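Local structure of esterase (Sinorhizobium meliloti 1021, 4TX1) at residues A[82-85]-A[86-90]; A[73-77]-A[78-82]. The protein probably hydrolyses ester bonds as a carbohydrate acetylesterase of the SGNH hydrolase family, perhaps acting on aryl esters as well. All coordinates share one frame; numbering follows the deposited sequence.

Contact 1. Residues A[82-85]-A[86-90]; sequences LPTV and LHTHA
Leu86 lies across the isobutyl group of Leu82 one turn earlier, its CD1 3.8 Å from Leu82 CG, while CD2 approaches Leu82 CD1. Leu86 CG turns back beside its own backbone N (chi1 -70°), which also sets it against the carbonyl oxygen of Leu82. Leu82 O accepts a nearly straight bond from the backbone N of Leu86, 2.8 Å away. Two residues after Leu82, Thr84 O is gripped twice by Thr88: by the backbone N at 3.0 Å and by the hydroxyl OG1 at 2.7 Å, the two donors arriving from opposite faces of the carbonyl plane. The hydroxyl of this buried threonine is thus satisfied within the helix. His89 brings CD2 within 3.9 Å of Val85 CG1, which meets the imidazole in plane at its edge; Thr88 CG2 sits over one face of the ring, and NE2 is bonded to Glu58. His87 ND1 bonds to His129, and Thr84 OG1 takes Asp75 N of the second subunit. Leu82, Val85 and Leu86 also rest on strand 14-20. These i to i+4 contacts are those of a helix flanking the parallel sheet of the three-layer alpha/beta/alpha SGNH hydrolase fold.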
# COMPACT_ATOMS: atom_id res chain seq x y z
N LEU A 82 -7.05 4.61 11.82
CA LEU A 82 -8.20 4.75 12.74
C LEU A 82 -9.33 3.73 12.52
O LEU A 82 -9.80 3.17 13.47
CB LEU A 82 -8.77 6.16 12.64
CG LEU A 82 -10.02 6.45 13.48
CD1 LEU A 82 -9.70 6.31 14.96
CD2 LEU A 82 -10.56 7.84 13.17
N PRO A 83 -9.70 3.41 11.22
CA PRO A 83 -10.75 2.41 11.06
C PRO A 83 -10.51 1.10 11.79
O PRO A 83 -11.42 0.55 12.39
CB PRO A 83 -10.86 2.24 9.55
CG PRO A 83 -10.42 3.54 8.99
CD PRO A 83 -9.25 3.94 9.92
N THR A 84 -9.29 0.58 11.74
CA THR A 84 -8.92 -0.63 12.41
C THR A 84 -9.03 -0.49 13.93
O THR A 84 -9.58 -1.41 14.59
CB THR A 84 -7.49 -1.01 12.07
OG1 THR A 84 -7.45 -1.23 10.62
CG2 THR A 84 -7.03 -2.26 12.80
N VAL A 85 -8.68 0.67 14.47
CA VAL A 85 -8.86 0.95 15.91
C VAL A 85 -10.33 1.05 16.32
O VAL A 85 -10.78 0.43 17.30
CB VAL A 85 -8.05 2.18 16.27
CG1 VAL A 85 -8.20 2.55 17.76
CG2 VAL A 85 -6.56 1.86 16.00
N LEU A 86 -11.12 1.73 15.49
CA LEU A 86 -12.57 1.84 15.78
C LEU A 86 -13.21 0.45 15.80
O LEU A 86 -14.01 0.07 16.66
CB LEU A 86 -13.21 2.68 14.72
CG LEU A 86 -12.90 4.17 14.69
CD1 LEU A 86 -13.51 4.85 13.47
CD2 LEU A 86 -13.26 4.97 15.99
N HIS A 87 -12.81 -0.35 14.86
CA HIS A 87 -13.38 -1.65 14.68
C HIS A 87 -13.03 -2.60 15.81
O HIS A 87 -13.86 -3.40 16.21
CB HIS A 87 -12.98 -2.26 13.31
CG HIS A 87 -14.05 -3.10 12.67
ND1 HIS A 87 -15.17 -2.56 12.02
CD2 HIS A 87 -14.11 -4.44 12.51
CE1 HIS A 87 -15.89 -3.57 11.53
NE2 HIS A 87 -15.28 -4.70 11.80
N THR A 88 -11.80 -2.52 16.30
CA THR A 88 -11.32 -3.31 17.41
C THR A 88 -12.08 -2.99 18.69
O THR A 88 -12.25 -3.85 19.58
CB THR A 88 -9.84 -2.92 17.65
OG1 THR A 88 -9.07 -3.33 16.48
CG2 THR A 88 -9.31 -3.63 18.88
N HIS A 89 -12.47 -1.76 18.87
CA HIS A 89 -12.98 -1.33 20.19
C HIS A 89 -14.49 -1.06 20.22
O HIS A 89 -15.03 -0.73 21.30
CB HIS A 89 -12.16 -0.14 20.70
CG HIS A 89 -10.74 -0.48 20.99
ND1 HIS A 89 -10.36 -1.48 21.86
CD2 HIS A 89 -9.57 -0.00 20.44
CE1 HIS A 89 -9.04 -1.59 21.85
NE2 HIS A 89 -8.54 -0.71 20.99
N ALA A 90 -15.12 -1.14 19.04
CA ALA A 90 -16.56 -0.92 18.90
C ALA A 90 -17.31 -1.91 19.80
O ALA A 90 -16.94 -3.04 19.95
CB ALA A 90 -16.99 -1.09 17.45

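Contact 2. Residues A[73-77]-A[78-82]; sequences DCDRN and GARVL
Asp75 OD1 is gripped by two donors, Arg80 NH2 at 3.0 Å and the backbone N of Asn77 at 2.9 Å, which reach it from opposite faces of the carboxylate plane. The bond from Asn77 N closes an Asx turn just before the helix. Asp75 OD2 offers its syn lone pair to Arg80 NE, 2.8 Å away, in a nearly straight bond (N-H...O 175°) lying in the guanidinium plane. Arg80 therefore holds the carboxylate side-on, one nitrogen to each oxygen, with the two planes 32° apart. A bend at chi3 (49°) brings its guanidinium back over the turn, where Asn77 CB lies over one face, 3.4 Å from Arg80 NH2. Arg80 NH2 also forms a salt bridge with Asp68, so the arginine is paired with two acids, which would probably favour its charged state. His70 of the third subunit packs against Asn77 and Arg80. Replacing Asp75 by an alanine would probably leave Arg80 NE without its mate and the backbone N of Asn77 without the acceptor that closes the turn. Next to the ion pair, Val81 CG2 packs 3.6 Å from Asp75 CG, and Val81 N makes a weak bond to Asn77 O at 3.3 Å. Asn77 holds the N-cap position of helix 78-89, at the end of the loop that follows strand 53-59. Ala79 leans on helix 112-127, and Val81 reaches Tyr19 of strand 14-20.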
# COMPACT_ATOMS: atom_id res chain seq x y z
N ASP A 73 8.78 2.39 13.55
CA ASP A 73 8.31 1.04 13.32
C ASP A 73 6.82 0.94 13.58
O ASP A 73 6.40 0.14 14.38
CB ASP A 73 9.10 0.08 14.23
CG ASP A 73 9.06 -1.39 13.76
OD1 ASP A 73 8.41 -1.73 12.75
OD2 ASP A 73 9.71 -2.25 14.46
N CYS A 74 6.02 1.61 12.77
CA CYS A 74 4.58 1.74 12.99
C CYS A 74 4.04 2.61 11.85
O CYS A 74 4.84 3.28 11.15
CB CYS A 74 4.28 2.42 14.31
SG CYS A 74 5.03 4.01 14.59
N ASP A 75 2.72 2.61 11.73
CA ASP A 75 2.02 3.53 10.78
C ASP A 75 1.55 4.68 11.60
O ASP A 75 0.63 4.56 12.41
CB ASP A 75 0.90 2.83 10.05
CG ASP A 75 0.22 3.67 9.05
OD1 ASP A 75 0.51 4.90 8.93
OD2 ASP A 75 -0.56 3.01 8.26
N ARG A 76 2.18 5.84 11.35
CA ARG A 76 1.89 7.10 12.10
C ARG A 76 0.75 7.88 11.46
O ARG A 76 0.40 8.95 11.93
CB ARG A 76 3.17 7.92 12.16
CG ARG A 76 4.12 7.40 13.24
CD ARG A 76 5.42 8.18 13.20
NE ARG A 76 6.17 7.96 14.43
CZ ARG A 76 7.36 8.50 14.69
NH1 ARG A 76 8.02 9.19 13.77
NH2 ARG A 76 7.97 8.28 15.84
N ASN A 77 0.19 7.41 10.35
CA ASN A 77 -0.91 8.18 9.75
C ASN A 77 -2.21 7.90 10.51
O ASN A 77 -2.72 6.81 10.55
CB ASN A 77 -1.06 7.75 8.26
CG ASN A 77 -2.05 8.57 7.47
OD1 ASN A 77 -1.75 8.91 6.24
ND2 ASN A 77 -3.21 8.82 8.01
N GLY A 78 -2.71 8.94 11.20
CA GLY A 78 -3.83 8.69 12.08
C GLY A 78 -5.05 8.23 11.33
O GLY A 78 -5.76 7.37 11.80
N ALA A 79 -5.26 8.75 10.15
CA ALA A 79 -6.45 8.43 9.39
C ALA A 79 -6.39 7.02 8.82
O ALA A 79 -7.41 6.34 8.77
CB ALA A 79 -6.63 9.44 8.28
N ARG A 80 -5.24 6.57 8.36
CA ARG A 80 -5.13 5.21 7.81
C ARG A 80 -5.39 4.13 8.84
O ARG A 80 -5.99 3.12 8.56
CB ARG A 80 -3.76 4.98 7.11
CG ARG A 80 -3.73 3.58 6.44
CD ARG A 80 -2.62 3.64 5.32
NE ARG A 80 -1.38 4.21 5.88
CZ ARG A 80 -0.68 5.17 5.38
NH1 ARG A 80 -1.01 5.70 4.15
NH2 ARG A 80 0.42 5.57 6.05
N VAL A 81 -4.92 4.37 10.07
CA VAL A 81 -5.01 3.48 11.18
C VAL A 81 -6.39 3.49 11.85
O VAL A 81 -6.85 2.48 12.42
CB VAL A 81 -3.85 3.63 12.13
CG1 VAL A 81 -4.04 2.80 13.43
CG2 VAL A 81 -2.55 3.27 11.39
N LEU A 82 -7.05 4.61 11.82
CA LEU A 82 -8.20 4.75 12.74
C LEU A 82 -9.33 3.73 12.52
O LEU A 82 -9.80 3.17 13.47
CB LEU A 82 -8.77 6.16 12.64
CG LEU A 82 -10.02 6.45 13.48
CD1 LEU A 82 -9.70 6.31 14.96
CD2 LEU A 82 -10.56 7.84 13.17

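Contacts 1 and 2 follow one another along helix 78-89 and share Leu82, their centres about 12 Å apart. Contact 2 starts the helix from a partly buried loop and relies on charge; contact 1 is buried along the rest of the helix, where leucine packing and main-chain bonds predominate. Each uses one oxygen with two donors, but it is a carboxylate oxygen in 73-82 and a peptide carbonyl in 82-90. Both contacts also touch the second subunit: the loop of contact 2 meets the middle of helix 78-89 of that subunit, the part that carries contact 1.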